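Long-range contacts in sulfur carrier protein ThiS adenylyltransferase (Escherichia coli, PDB 1ZUD), which catalyses the ATP-dependent adenylation of the C-terminal glycine carboxylate of the sulfur carrier protein ThiS, a step in thiamine diphosphate biosynthesis: residues C[56-61]-C[105-110]; C[52-57]-C[97-102]; C[131-136]-C[168-173]; C[120-125]-C[142-147]; C[43-48]-C[89-94]. All coordinates share one frame; numbering follows the deposited sequence.

Interaction 1 (C[56-61]-C[105-110]); sequences VLADDD and QRLTGE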
# COMPACT_ATOMS: atom_id res chain seq x y z
N VAL C 56 10.35 15.64 11.86
CA VAL C 56 10.09 17.05 11.63
C VAL C 56 8.90 17.06 10.66
O VAL C 56 8.94 16.43 9.60
CB VAL C 56 11.39 17.75 11.09
CG1 VAL C 56 11.17 19.27 10.95
CG2 VAL C 56 12.54 17.58 12.14
N LEU C 57 7.84 17.79 11.02
CA LEU C 57 6.58 17.77 10.29
C LEU C 57 6.34 19.16 9.78
O LEU C 57 6.07 20.06 10.55
CB LEU C 57 5.46 17.31 11.26
CG LEU C 57 5.81 16.07 12.16
CD1 LEU C 57 5.12 16.12 13.54
CD2 LEU C 57 5.40 14.78 11.44
N ALA C 58 6.40 19.33 8.47
CA ALA C 58 6.24 20.66 7.87
C ALA C 58 4.98 20.71 6.99
O ALA C 58 4.78 19.84 6.13
CB ALA C 58 7.53 20.98 7.02
N ASP C 59 4.14 21.72 7.21
CA ASP C 59 2.96 21.89 6.35
C ASP C 59 2.45 23.31 6.60
O ASP C 59 2.56 23.81 7.71
CB ASP C 59 1.86 20.86 6.69
CG ASP C 59 0.71 20.78 5.60
OD1 ASP C 59 0.74 19.91 4.67
OD2 ASP C 59 -0.22 21.61 5.68
N ASP C 60 1.93 23.96 5.57
CA ASP C 60 1.43 25.30 5.76
C ASP C 60 -0.10 25.40 5.80
O ASP C 60 -0.60 26.51 5.81
CB ASP C 60 1.96 26.23 4.67
CG ASP C 60 1.38 25.90 3.29
OD1 ASP C 60 0.78 24.80 3.11
OD2 ASP C 60 1.54 26.74 2.39
N ASP C 61 -0.84 24.28 5.83
CA ASP C 61 -2.31 24.34 5.81
C ASP C 61 -2.97 24.20 7.18
O ASP C 61 -2.31 23.88 8.13
CB ASP C 61 -2.85 23.21 4.94
CG ASP C 61 -2.58 23.44 3.46
OD1 ASP C 61 -2.03 22.51 2.81
OD2 ASP C 61 -2.92 24.53 2.94
N GLN C 105 4.96 25.90 7.93
CA GLN C 105 5.43 26.78 6.90
C GLN C 105 5.58 26.01 5.59
O GLN C 105 5.49 24.77 5.56
CB GLN C 105 6.74 27.46 7.37
CG GLN C 105 7.92 26.53 7.42
CD GLN C 105 9.19 27.18 7.95
OE1 GLN C 105 9.51 27.05 9.13
NE2 GLN C 105 9.92 27.88 7.08
N ARG C 106 5.73 26.77 4.50
CA ARG C 106 5.93 26.21 3.15
C ARG C 106 7.43 26.34 3.08
O ARG C 106 7.96 27.43 2.89
CB ARG C 106 5.28 27.09 2.07
CG ARG C 106 5.48 26.57 0.63
CD ARG C 106 4.71 27.41 -0.39
NE ARG C 106 4.90 26.99 -1.78
CZ ARG C 106 5.99 27.26 -2.52
NH1 ARG C 106 7.00 27.95 -2.01
NH2 ARG C 106 6.05 26.84 -3.79
N LEU C 107 8.10 25.21 3.28
CA LEU C 107 9.55 25.20 3.34
C LEU C 107 10.13 25.54 2.02
O LEU C 107 9.84 24.87 1.04
CB LEU C 107 10.07 23.82 3.72
CG LEU C 107 10.02 23.38 5.18
CD1 LEU C 107 10.55 21.95 5.32
CD2 LEU C 107 10.86 24.37 6.02
N THR C 108 10.96 26.56 2.01
CA THR C 108 11.62 26.95 0.79
C THR C 108 12.93 27.67 1.12
O THR C 108 13.17 28.13 2.26
CB THR C 108 10.68 27.88 -0.06
OG1 THR C 108 11.32 28.18 -1.31
CG2 THR C 108 10.38 29.19 0.68
N GLY C 109 13.77 27.79 0.11
CA GLY C 109 15.04 28.48 0.29
C GLY C 109 15.87 28.02 1.45
O GLY C 109 16.07 26.81 1.67
N GLU C 110 16.34 28.99 2.24
CA GLU C 110 17.19 28.70 3.38
C GLU C 110 16.57 27.79 4.45
O GLU C 110 17.26 26.94 5.02
CB GLU C 110 17.62 30.03 4.00
CG GLU C 110 18.38 29.94 5.27
CD GLU C 110 18.34 31.26 6.03
OE1 GLU C 110 17.36 31.49 6.78
OE2 GLU C 110 19.27 32.08 5.86
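Asp59 OD2 is gripped by one short bond within its own segment, from the backbone N of Asp61 at 2.7 Å, and this closes an Asx turn. The donor arrives from above the carboxylate plane. On the other oxygen, OD1 takes the amide N of Leu36, so a backbone donor holds each oxygen and the rotation of the group is fixed. CG stands anti to the backbone N (chi1 -167°), and CB points away from 105-110. Segment 105-110 therefore touches mainly Ala58 and Asp60. Ala58 CB presses on Leu107 CD1 at 3.6 Å and on Leu107 CG at 3.9 Å, a buried apolar seam. Further out, the CB of Asp60 lies against the backbone where Gln105 joins Arg106. The Asp60 carboxylate runs alongside the extended Arg106 chain, with Asp60 OD2 3.8 Å from Arg106 CB. The two charged groups do not meet, since Asp60 OD2 remains 5.4 Å from Arg106 NE. Asp59 and Leu107 are both ATP-binding residues, and Lys83, another of them, packs beside the Asp59 side chain. The Leu107 side chain packs inward on Ala58, which ties that ATP-site residue to the strand bearing Asp59. An acid just past the second strand commonly holds the ribose hydroxyls in Rossmann-type folds. Two amide donors and a nearby lysine would probably keep Asp59 ionised, a pre-set acceptor for nucleotide.

Interaction 2 (C[52-57]-C[97-102]); sequences VGTLVL and DIQLTA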
# COMPACT_ATOMS: atom_id res chain seq x y z
N VAL C 52 11.12 6.24 15.03
CA VAL C 52 12.11 7.13 14.43
C VAL C 52 12.25 8.20 15.52
O VAL C 52 11.26 8.81 15.94
CB VAL C 52 11.57 7.74 13.10
CG1 VAL C 52 12.34 8.98 12.75
CG2 VAL C 52 11.69 6.71 12.00
N GLY C 53 13.47 8.40 15.99
CA GLY C 53 13.79 9.33 17.07
C GLY C 53 13.35 10.78 16.99
O GLY C 53 12.95 11.41 18.01
N THR C 54 13.49 11.34 15.79
CA THR C 54 13.05 12.72 15.55
C THR C 54 12.28 12.83 14.24
O THR C 54 12.75 12.41 13.18
CB THR C 54 14.23 13.71 15.48
OG1 THR C 54 15.03 13.58 16.66
CG2 THR C 54 13.72 15.17 15.41
N LEU C 55 11.08 13.37 14.32
CA LEU C 55 10.28 13.60 13.13
C LEU C 55 10.04 15.08 13.02
O LEU C 55 9.55 15.72 13.97
CB LEU C 55 8.90 12.93 13.18
CG LEU C 55 8.81 11.43 13.20
CD1 LEU C 55 7.31 11.05 13.31
CD2 LEU C 55 9.43 10.88 11.90
N VAL C 56 10.35 15.64 11.86
CA VAL C 56 10.09 17.05 11.63
C VAL C 56 8.90 17.06 10.66
O VAL C 56 8.94 16.43 9.60
CB VAL C 56 11.39 17.75 11.09
CG1 VAL C 56 11.17 19.27 10.95
CG2 VAL C 56 12.54 17.58 12.14
N LEU C 57 7.84 17.79 11.02
CA LEU C 57 6.58 17.77 10.29
C LEU C 57 6.34 19.16 9.78
O LEU C 57 6.07 20.06 10.55
CB LEU C 57 5.46 17.31 11.26
CG LEU C 57 5.81 16.07 12.16
CD1 LEU C 57 5.12 16.12 13.54
CD2 LEU C 57 5.40 14.78 11.44
N ASP C 97 7.44 9.48 23.52
CA ASP C 97 8.86 9.26 23.79
C ASP C 97 9.81 9.65 22.67
O ASP C 97 11.02 9.49 22.77
CB ASP C 97 9.07 7.78 24.18
CG ASP C 97 8.34 7.43 25.49
OD1 ASP C 97 8.22 8.33 26.33
OD2 ASP C 97 7.89 6.28 25.68
N ILE C 98 9.29 10.19 21.59
CA ILE C 98 10.22 10.61 20.54
C ILE C 98 10.12 12.13 20.39
O ILE C 98 9.19 12.73 20.95
CB ILE C 98 9.94 9.87 19.21
CG1 ILE C 98 8.45 9.98 18.84
CG2 ILE C 98 10.42 8.41 19.33
CD1 ILE C 98 8.13 9.40 17.47
N GLN C 99 11.08 12.74 19.68
CA GLN C 99 11.09 14.18 19.44
C GLN C 99 10.20 14.58 18.25
O GLN C 99 10.45 14.18 17.10
CB GLN C 99 12.55 14.63 19.19
CG GLN C 99 12.72 16.09 18.80
CD GLN C 99 12.07 17.07 19.79
OE1 GLN C 99 12.25 16.95 21.01
NE2 GLN C 99 11.34 18.05 19.26
N LEU C 100 9.15 15.36 18.51
CA LEU C 100 8.26 15.75 17.39
C LEU C 100 8.31 17.24 17.14
O LEU C 100 7.84 18.00 17.95
CB LEU C 100 6.82 15.27 17.65
CG LEU C 100 6.61 13.74 17.73
CD1 LEU C 100 5.18 13.42 18.23
CD2 LEU C 100 6.85 13.08 16.35
N THR C 101 8.87 17.65 16.00
CA THR C 101 9.01 19.06 15.69
C THR C 101 8.05 19.56 14.62
O THR C 101 7.99 19.01 13.52
CB THR C 101 10.47 19.32 15.26
OG1 THR C 101 11.32 18.94 16.34
CG2 THR C 101 10.72 20.79 14.87
N ALA C 102 7.31 20.62 14.95
CA ALA C 102 6.31 21.22 14.05
C ALA C 102 6.81 22.42 13.33
O ALA C 102 7.27 23.35 13.98
CB ALA C 102 5.03 21.65 14.86
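Leu55 and Leu100 form the tight side of this parallel strand pair. Lying alongside each other and pointing the same way, they bring Leu55 CD1 to 3.7 Å from Leu100 CD2, while Leu57 CD1 comes up to the same methyl more loosely, at 4.5 Å. Helices 40-50 and 83-94 pack over this face. The other face carries Thr54, Val56, Gln99 and Thr101 and is partly open to solvent: Thr54 CG2 still meets Gln99 CG at 3.7 Å, but Val56 CG2 stands off at 4.1 Å from Thr101 CB, and Gln99 is exposed. The Gln99 chain, bent at chi2 (54°), swings its amide along its own strand, and NE2 donates in the amide plane to Thr101 OG1 at 3.1 Å. Between the two faces runs a ladder of four backbone bonds. Gln99 N gives to Gly53 O at 2.8 Å, and Leu55 N to Gln99 O; Thr101 N then gives to Leu55 O, and Leu57 N to Thr101 O at 2.8 Å, nearly along the C=O axis. Strand 99-103 is outermost in the sheet of this chain, whereas 54-58 has strand 30-34 as its second neighbour. Two parallel neighbours joined through helix 83-94 make a beta-alpha-beta crossover, as expected of the Rossmann-like ThiF fold.

Interaction 3 (C[131-136]-C[168-173]); sequences TRQEIN and GCYRCL. With ZN (zinc ion), chain H.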
# COMPACT_ATOMS: atom_id res chain seq x y z
N THR C 131 7.36 22.81 -5.85
CA THR C 131 7.91 22.45 -4.56
C THR C 131 8.70 21.13 -4.64
O THR C 131 9.77 20.99 -4.04
CB THR C 131 6.75 22.26 -3.55
OG1 THR C 131 5.96 23.45 -3.54
CG2 THR C 131 7.27 22.03 -2.17
N ARG C 132 8.17 20.14 -5.36
CA ARG C 132 8.87 18.89 -5.49
C ARG C 132 10.23 19.12 -6.15
O ARG C 132 11.22 18.53 -5.73
CB ARG C 132 8.04 17.87 -6.30
CG ARG C 132 6.76 17.32 -5.56
CD ARG C 132 5.90 16.47 -6.50
NE ARG C 132 4.70 15.94 -5.86
CZ ARG C 132 4.70 14.89 -5.03
NH1 ARG C 132 5.83 14.25 -4.71
NH2 ARG C 132 3.56 14.44 -4.53
N GLN C 133 10.29 19.97 -7.18
CA GLN C 133 11.61 20.19 -7.78
C GLN C 133 12.57 20.87 -6.79
O GLN C 133 13.77 20.52 -6.73
CB GLN C 133 11.50 21.06 -9.05
CG GLN C 133 10.70 20.40 -10.14
CD GLN C 133 11.50 19.32 -10.86
OE1 GLN C 133 12.62 19.00 -10.47
NE2 GLN C 133 10.90 18.76 -11.92
N GLU C 134 12.04 21.79 -5.96
CA GLU C 134 12.90 22.49 -5.00
C GLU C 134 13.46 21.51 -3.96
O GLU C 134 14.61 21.62 -3.56
CB GLU C 134 12.14 23.67 -4.29
CG GLU C 134 13.11 24.86 -3.99
CD GLU C 134 12.67 25.86 -2.88
OE1 GLU C 134 11.46 26.11 -2.71
OE2 GLU C 134 13.56 26.43 -2.21
N ILE C 135 12.63 20.58 -3.48
CA ILE C 135 13.06 19.60 -2.50
C ILE C 135 14.14 18.67 -3.08
O ILE C 135 15.13 18.35 -2.40
CB ILE C 135 11.84 18.75 -2.01
CG1 ILE C 135 10.89 19.64 -1.18
CG2 ILE C 135 12.30 17.57 -1.15
CD1 ILE C 135 9.41 18.98 -1.03
N ASN C 136 13.92 18.21 -4.31
CA ASN C 136 14.85 17.34 -4.98
C ASN C 136 16.21 18.06 -5.13
O ASN C 136 17.27 17.45 -4.89
CB ASN C 136 14.32 16.97 -6.35
CG ASN C 136 15.37 16.21 -7.20
OD1 ASN C 136 15.66 15.06 -6.94
ND2 ASN C 136 15.93 16.89 -8.21
N GLY C 168 20.10 8.82 -11.18
CA GLY C 168 19.59 10.16 -11.37
C GLY C 168 18.75 10.68 -10.21
O GLY C 168 18.75 10.15 -9.11
N CYS C 169 17.98 11.71 -10.48
CA CYS C 169 17.21 12.33 -9.41
C CYS C 169 15.79 12.61 -9.95
O CYS C 169 15.41 12.13 -11.07
CB CYS C 169 17.95 13.65 -8.99
SG CYS C 169 17.79 14.96 -10.21
N TYR C 170 15.01 13.37 -9.21
CA TYR C 170 13.60 13.58 -9.64
C TYR C 170 13.56 14.38 -10.95
O TYR C 170 12.71 14.16 -11.84
CB TYR C 170 12.82 14.36 -8.56
CG TYR C 170 11.33 14.56 -8.84
CD1 TYR C 170 10.39 13.61 -8.44
CD2 TYR C 170 10.88 15.74 -9.41
CE1 TYR C 170 9.00 13.85 -8.59
CE2 TYR C 170 9.54 15.99 -9.57
CZ TYR C 170 8.60 15.04 -9.15
OH TYR C 170 7.28 15.36 -9.31
N ARG C 171 14.51 15.31 -11.05
CA ARG C 171 14.62 16.16 -12.24
C ARG C 171 15.13 15.38 -13.47
O ARG C 171 14.88 15.81 -14.59
CB ARG C 171 15.54 17.37 -11.93
CG ARG C 171 15.97 18.22 -13.15
CD ARG C 171 14.89 19.13 -13.65
NE ARG C 171 15.33 19.88 -14.84
CZ ARG C 171 15.61 19.33 -16.03
NH1 ARG C 171 15.53 18.01 -16.25
NH2 ARG C 171 15.96 20.12 -17.03
N CYS C 172 15.78 14.24 -13.30
CA CYS C 172 16.19 13.45 -14.50
C CYS C 172 14.96 12.85 -15.17
O CYS C 172 14.90 12.67 -16.39
CB CYS C 172 17.13 12.27 -14.16
SG CYS C 172 18.78 12.73 -13.55
N LEU C 173 13.96 12.51 -14.36
CA LEU C 173 12.73 11.91 -14.85
C LEU C 173 11.71 12.93 -15.34
O LEU C 173 11.04 12.72 -16.34
CB LEU C 173 12.11 11.06 -13.71
CG LEU C 173 10.75 10.42 -13.95
CD1 LEU C 173 10.86 9.47 -15.17
CD2 LEU C 173 10.31 9.60 -12.68
ZN ZN H . 19.13 14.51 -12.13
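Asn136 sends its side chain from helix 129-141 to the start of a short second helix. Its CB sits 3.7 Å from Tyr170 CB. With CG anti to the backbone N (chi1 172°), the amide is carried straight across, and CG rests 3.4 Å from that same Tyr170 CB. At the tip the two branches part. OD1 accepts from Tyr170 N at 2.9 Å, the donor standing well above the carbonyl plane, and ND2 donates in the amide plane to Cys169 SG at 3.3 Å. That sulfur is a zinc ligand. Cys169 and Cys172 form the CxxC half of a four-cysteine site that Cys240 and Cys243 complete, with Cys169 SG 2.4 Å from the metal and Cys172 SG similarly close. Cys169 is also the N-cap residue of helix 170-173, and its N donates to Cys172 SG, so each of the two thiolates receives an N-H that would be expected to temper its charge. Asn136 is thus a second-shell residue of the zinc site. Beside it, Gln133 meets the edge of the Tyr170 ring, its amide steeply inclined to the ring; OE1 lies 3.6 Å from Arg171 CB, and NE2 donates to the carbonyls of Trp174 and Asp176. Arg132 passes the tyrosine tip, CD 3.3 Å from Tyr170 OH, and its guanidinium continues to a salt bridge with Asp124. Its NE also donates to the carbonyl O of Ala64 in the bound ThiS chain, and the Tyr170 side chain packs on Val62 of ThiS.

Interaction 4 (C[120-125]-C[142-147]); sequences DVVLDC and LNTPLI. With NA (sodium ion), chain J.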
# COMPACT_ATOMS: atom_id res chain seq x y z
N ASP C 120 18.09 12.80 8.18
CA ASP C 120 18.83 11.67 7.58
C ASP C 120 18.14 11.25 6.30
O ASP C 120 18.74 10.65 5.36
CB ASP C 120 18.85 10.50 8.54
CG ASP C 120 19.66 10.82 9.78
OD1 ASP C 120 20.87 11.13 9.61
OD2 ASP C 120 19.11 10.79 10.91
N VAL C 121 16.85 11.52 6.23
CA VAL C 121 16.10 11.18 4.99
C VAL C 121 14.91 12.09 4.90
O VAL C 121 14.32 12.47 5.92
CB VAL C 121 15.62 9.68 4.97
CG1 VAL C 121 14.73 9.37 6.18
CG2 VAL C 121 14.79 9.43 3.70
N VAL C 122 14.53 12.43 3.67
CA VAL C 122 13.41 13.35 3.48
C VAL C 122 12.23 12.62 2.79
O VAL C 122 12.44 11.85 1.83
CB VAL C 122 13.86 14.56 2.62
CG1 VAL C 122 12.63 15.49 2.25
CG2 VAL C 122 14.95 15.35 3.34
N LEU C 123 11.02 12.84 3.30
CA LEU C 123 9.84 12.28 2.61
C LEU C 123 9.14 13.45 1.95
O LEU C 123 8.71 14.41 2.63
CB LEU C 123 8.84 11.59 3.54
CG LEU C 123 9.15 10.40 4.42
CD1 LEU C 123 7.92 9.46 4.54
CD2 LEU C 123 10.34 9.70 3.92
N ASP C 124 9.08 13.40 0.61
CA ASP C 124 8.37 14.43 -0.16
C ASP C 124 6.89 13.97 -0.28
O ASP C 124 6.57 13.07 -1.03
CB ASP C 124 8.97 14.60 -1.55
CG ASP C 124 8.06 15.40 -2.51
OD1 ASP C 124 7.12 16.12 -2.07
OD2 ASP C 124 8.28 15.29 -3.74
N CYS C 125 6.02 14.64 0.46
CA CYS C 125 4.60 14.31 0.47
C CYS C 125 3.83 15.56 0.08
O CYS C 125 2.74 15.81 0.61
CB CYS C 125 4.21 13.90 1.87
SG CYS C 125 5.12 12.51 2.51
N LEU C 142 22.62 18.48 -0.84
CA LEU C 142 23.02 18.18 0.52
C LEU C 142 23.20 16.70 0.70
O LEU C 142 23.30 16.21 1.83
CB LEU C 142 21.97 18.73 1.51
CG LEU C 142 22.08 20.11 2.21
CD1 LEU C 142 23.30 20.93 1.77
CD2 LEU C 142 20.81 20.90 2.01
N ASN C 143 23.22 15.96 -0.41
CA ASN C 143 23.48 14.51 -0.30
C ASN C 143 22.57 13.76 0.70
O ASN C 143 23.04 12.93 1.47
CB ASN C 143 24.91 14.36 0.15
CG ASN C 143 25.67 13.44 -0.72
OD1 ASN C 143 25.49 13.45 -1.94
ND2 ASN C 143 26.53 12.62 -0.12
N THR C 144 21.27 14.06 0.68
CA THR C 144 20.33 13.44 1.64
C THR C 144 19.32 12.62 0.82
O THR C 144 18.77 13.12 -0.15
CB THR C 144 19.59 14.57 2.44
OG1 THR C 144 20.58 15.33 3.17
CG2 THR C 144 18.51 14.00 3.39
N PRO C 145 19.12 11.33 1.18
CA PRO C 145 18.19 10.45 0.50
C PRO C 145 16.81 11.08 0.45
O PRO C 145 16.37 11.73 1.42
CB PRO C 145 18.20 9.17 1.36
CG PRO C 145 19.45 9.23 2.13
CD PRO C 145 19.81 10.67 2.32
N LEU C 146 16.10 10.86 -0.64
CA LEU C 146 14.77 11.42 -0.83
C LEU C 146 13.77 10.31 -1.23
O LEU C 146 14.00 9.54 -2.19
CB LEU C 146 14.81 12.57 -1.90
CG LEU C 146 13.46 13.14 -2.39
CD1 LEU C 146 12.71 13.78 -1.23
CD2 LEU C 146 13.67 14.17 -3.48
N ILE C 147 12.68 10.19 -0.48
CA ILE C 147 11.66 9.19 -0.81
C ILE C 147 10.46 10.00 -1.23
O ILE C 147 9.87 10.72 -0.43
CB ILE C 147 11.35 8.28 0.42
CG1 ILE C 147 12.63 7.53 0.81
CG2 ILE C 147 10.24 7.27 0.08
CD1 ILE C 147 12.60 6.80 2.19
NA NA J . 20.55 15.78 5.55
O HOH W 1 22.69 16.86 4.75
O HOH W 2 22.10 14.05 6.18
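Thr144 OG1 binds the sodium ion at 2.4 Å, one of six ligands: two waters and the carbonyl oxygens of Val116, Ala117 and Ala119 supply the rest. The hydroxyl donates its proton to Leu142 O at 3.2 Å, so the proton points away from the cation, as expected of a hydroxyl ligand. Water 1, itself a sodium ligand, donates to the same carbonyl. With CG2 anti to the backbone N, the threonine methyl rests on Val122 CG2 at 3.8 Å, crossing it at about a right angle. The backbone that presents Thr144 is shaped by a Schellman motif, in which Asn143, with positive phi, ends the preceding helix. From Pro145 onward the two segments zip together as parallel strands. Val122 N gives to Pro145 O, Ile147 N to Val122 O at 2.9 Å and almost straight (176°), and Asp124 N to Ile147 O. On one face Ile147 CD1 fits against Val121 CG2 at 3.7 Å, with Leu123 CD2 3.9 Å from Ile147 CB. On the other, Leu146 CD1 reaches both Val122 CG1 and Asp124 CB. The Asp124 carboxylate is held by Thr126, Thr148 and Arg132. Strand 121-124, helix 129-141 and strand 146-152 form a beta-alpha-beta unit: the helix packs over Val122 and Leu146, helix 191-210 lies against Val121, Leu123 and Pro145 on the reverse face, and strand 30-34 flanks 121-124 on its far edge.

Interaction 5 (C[43-48]-C[89-94]); sequences AALYLA and QRLTQL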
# COMPACT_ATOMS: atom_id res chain seq x y z
N ALA C 43 2.28 8.31 6.65
CA ALA C 43 3.73 8.13 6.81
C ALA C 43 4.18 8.57 8.21
O ALA C 43 4.95 7.88 8.90
CB ALA C 43 4.52 8.91 5.74
N ALA C 44 3.68 9.70 8.67
CA ALA C 44 4.09 10.16 9.99
C ALA C 44 3.61 9.19 11.12
O ALA C 44 4.36 8.91 12.06
CB ALA C 44 3.55 11.60 10.25
N LEU C 45 2.37 8.70 11.01
CA LEU C 45 1.81 7.79 12.02
C LEU C 45 2.70 6.56 12.12
O LEU C 45 3.05 6.13 13.20
CB LEU C 45 0.37 7.35 11.63
CG LEU C 45 -0.71 8.30 12.17
CD1 LEU C 45 -1.99 8.18 11.33
CD2 LEU C 45 -0.92 8.04 13.69
N TYR C 46 3.03 5.95 10.98
CA TYR C 46 3.85 4.73 11.00
C TYR C 46 5.27 4.96 11.44
O TYR C 46 5.89 4.10 12.10
CB TYR C 46 3.84 4.03 9.62
CG TYR C 46 2.55 3.28 9.40
CD1 TYR C 46 1.56 3.81 8.56
CD2 TYR C 46 2.27 2.12 10.12
CE1 TYR C 46 0.30 3.23 8.47
CE2 TYR C 46 1.01 1.48 10.02
CZ TYR C 46 0.04 2.05 9.18
OH TYR C 46 -1.18 1.44 9.03
N LEU C 47 5.83 6.09 11.04
CA LEU C 47 7.22 6.43 11.42
C LEU C 47 7.23 6.69 12.94
O LEU C 47 8.16 6.28 13.66
CB LEU C 47 7.69 7.63 10.60
CG LEU C 47 8.68 7.34 9.43
CD1 LEU C 47 8.94 5.85 9.16
CD2 LEU C 47 8.19 8.08 8.22
N ALA C 48 6.21 7.38 13.45
CA ALA C 48 6.14 7.59 14.91
C ALA C 48 6.00 6.24 15.63
O ALA C 48 6.67 5.98 16.66
CB ALA C 48 4.95 8.46 15.27
N GLN C 89 0.65 17.24 18.05
CA GLN C 89 -0.11 16.86 19.26
C GLN C 89 -0.69 15.45 19.20
O GLN C 89 -0.63 14.69 20.15
CB GLN C 89 -1.24 17.89 19.48
CG GLN C 89 -0.66 19.24 19.80
CD GLN C 89 -1.71 20.32 20.01
OE1 GLN C 89 -2.90 20.12 19.76
NE2 GLN C 89 -1.26 21.49 20.45
N ARG C 90 -1.26 15.09 18.05
CA ARG C 90 -1.81 13.76 17.93
C ARG C 90 -0.72 12.67 17.97
O ARG C 90 -0.90 11.61 18.58
CB ARG C 90 -2.61 13.66 16.64
CG ARG C 90 -3.94 14.42 16.75
CD ARG C 90 -4.56 14.16 18.14
NE ARG C 90 -5.89 14.74 18.33
CZ ARG C 90 -6.90 14.56 17.49
NH1 ARG C 90 -6.73 13.83 16.39
NH2 ARG C 90 -8.08 15.12 17.74
N LEU C 91 0.41 12.93 17.33
CA LEU C 91 1.48 11.95 17.30
C LEU C 91 2.13 11.79 18.68
O LEU C 91 2.56 10.69 19.04
CB LEU C 91 2.53 12.35 16.24
CG LEU C 91 2.08 12.25 14.75
CD1 LEU C 91 3.12 12.92 13.89
CD2 LEU C 91 1.90 10.79 14.32
N THR C 92 2.22 12.85 19.48
CA THR C 92 2.80 12.60 20.78
C THR C 92 1.86 11.74 21.62
O THR C 92 2.33 11.06 22.52
CB THR C 92 3.24 13.89 21.60
OG1 THR C 92 2.37 14.10 22.72
CG2 THR C 92 3.33 15.08 20.74
N GLN C 93 0.56 11.73 21.30
CA GLN C 93 -0.39 10.88 22.03
C GLN C 93 -0.08 9.42 21.70
O GLN C 93 -0.20 8.51 22.55
CB GLN C 93 -1.83 11.19 21.59
CG GLN C 93 -2.44 12.42 22.25
CD GLN C 93 -3.70 12.89 21.57
OE1 GLN C 93 -4.54 12.09 21.16
NE2 GLN C 93 -3.85 14.21 21.46
N LEU C 94 0.29 9.18 20.44
CA LEU C 94 0.62 7.83 20.02
C LEU C 94 1.96 7.41 20.65
O LEU C 94 2.12 6.32 21.21
CB LEU C 94 0.74 7.81 18.48
CG LEU C 94 1.23 6.49 17.88
CD1 LEU C 94 0.20 5.37 18.10
CD2 LEU C 94 1.51 6.73 16.40
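Ala44 opens the contact between two helices that lie on the same face of the Rossmann-like sheet, over strand 54-58, where both Ala44 and Leu91 touch Leu57. Its CB meets Leu91 CD1 at 3.9 Å, and its carbonyl O is approached by the second methyl of that leucine, CD2. One residue on, Leu45 offers its backbone first: CA is 3.8 Å from Leu91 CD2. CG lies beside the backbone N (chi1 -89°), and the side chain, which starts off to one flank, brings CD2 to 4.0 Å from Leu91 CD2 and 3.9 Å from Leu94 CD2, crossing the latter residue at about a right angle. The following turn of the helix presents Ala48, whose CB sits 4.0 Å from both Leu91 CD2 and Leu94 CD2. The small side chains of Ala44 and Ala48, with Leu45 between them, receive Leu91 and Leu94, with the short axes 10.0 Å apart and crossing at -30°. The interface continues into the dimer: Leu45 packs on Ile72 and Leu94 on Phe74 of the second subunit. Leu94, with CG anti to the backbone N (chi1 174°), lays its CD2 methyl 3.6 Å from Leu45 O.

Overall arrangement
Interactions 1, 2 and 4 lie along one sheet, and interaction 5 covers it beside interaction 2, their centres about 9 Å apart. Leu57, shared by interactions 1 and 2, touches Ala44 and Leu91 of interaction 5. Leu123 CD1 of interaction 4 reaches Ala43 CB on the same helix at 3.7 Å. ATP-binding residues occur in interaction 1 (Asp59, Leu107) and interaction 3 (Thr131); the two contacts touch separately through Thr108 OG1 and Glu134 OE1, 2.5 Å, a probable hydrogen bond. Interaction 3 also meets interaction 4 through the Arg132 NH1 to Asp124 OD2 salt bridge, 2.8 Å. Interaction 3, with its zinc, lies across the chain's centre from interactions 2 and 5, about 25 and 27 Å between centres.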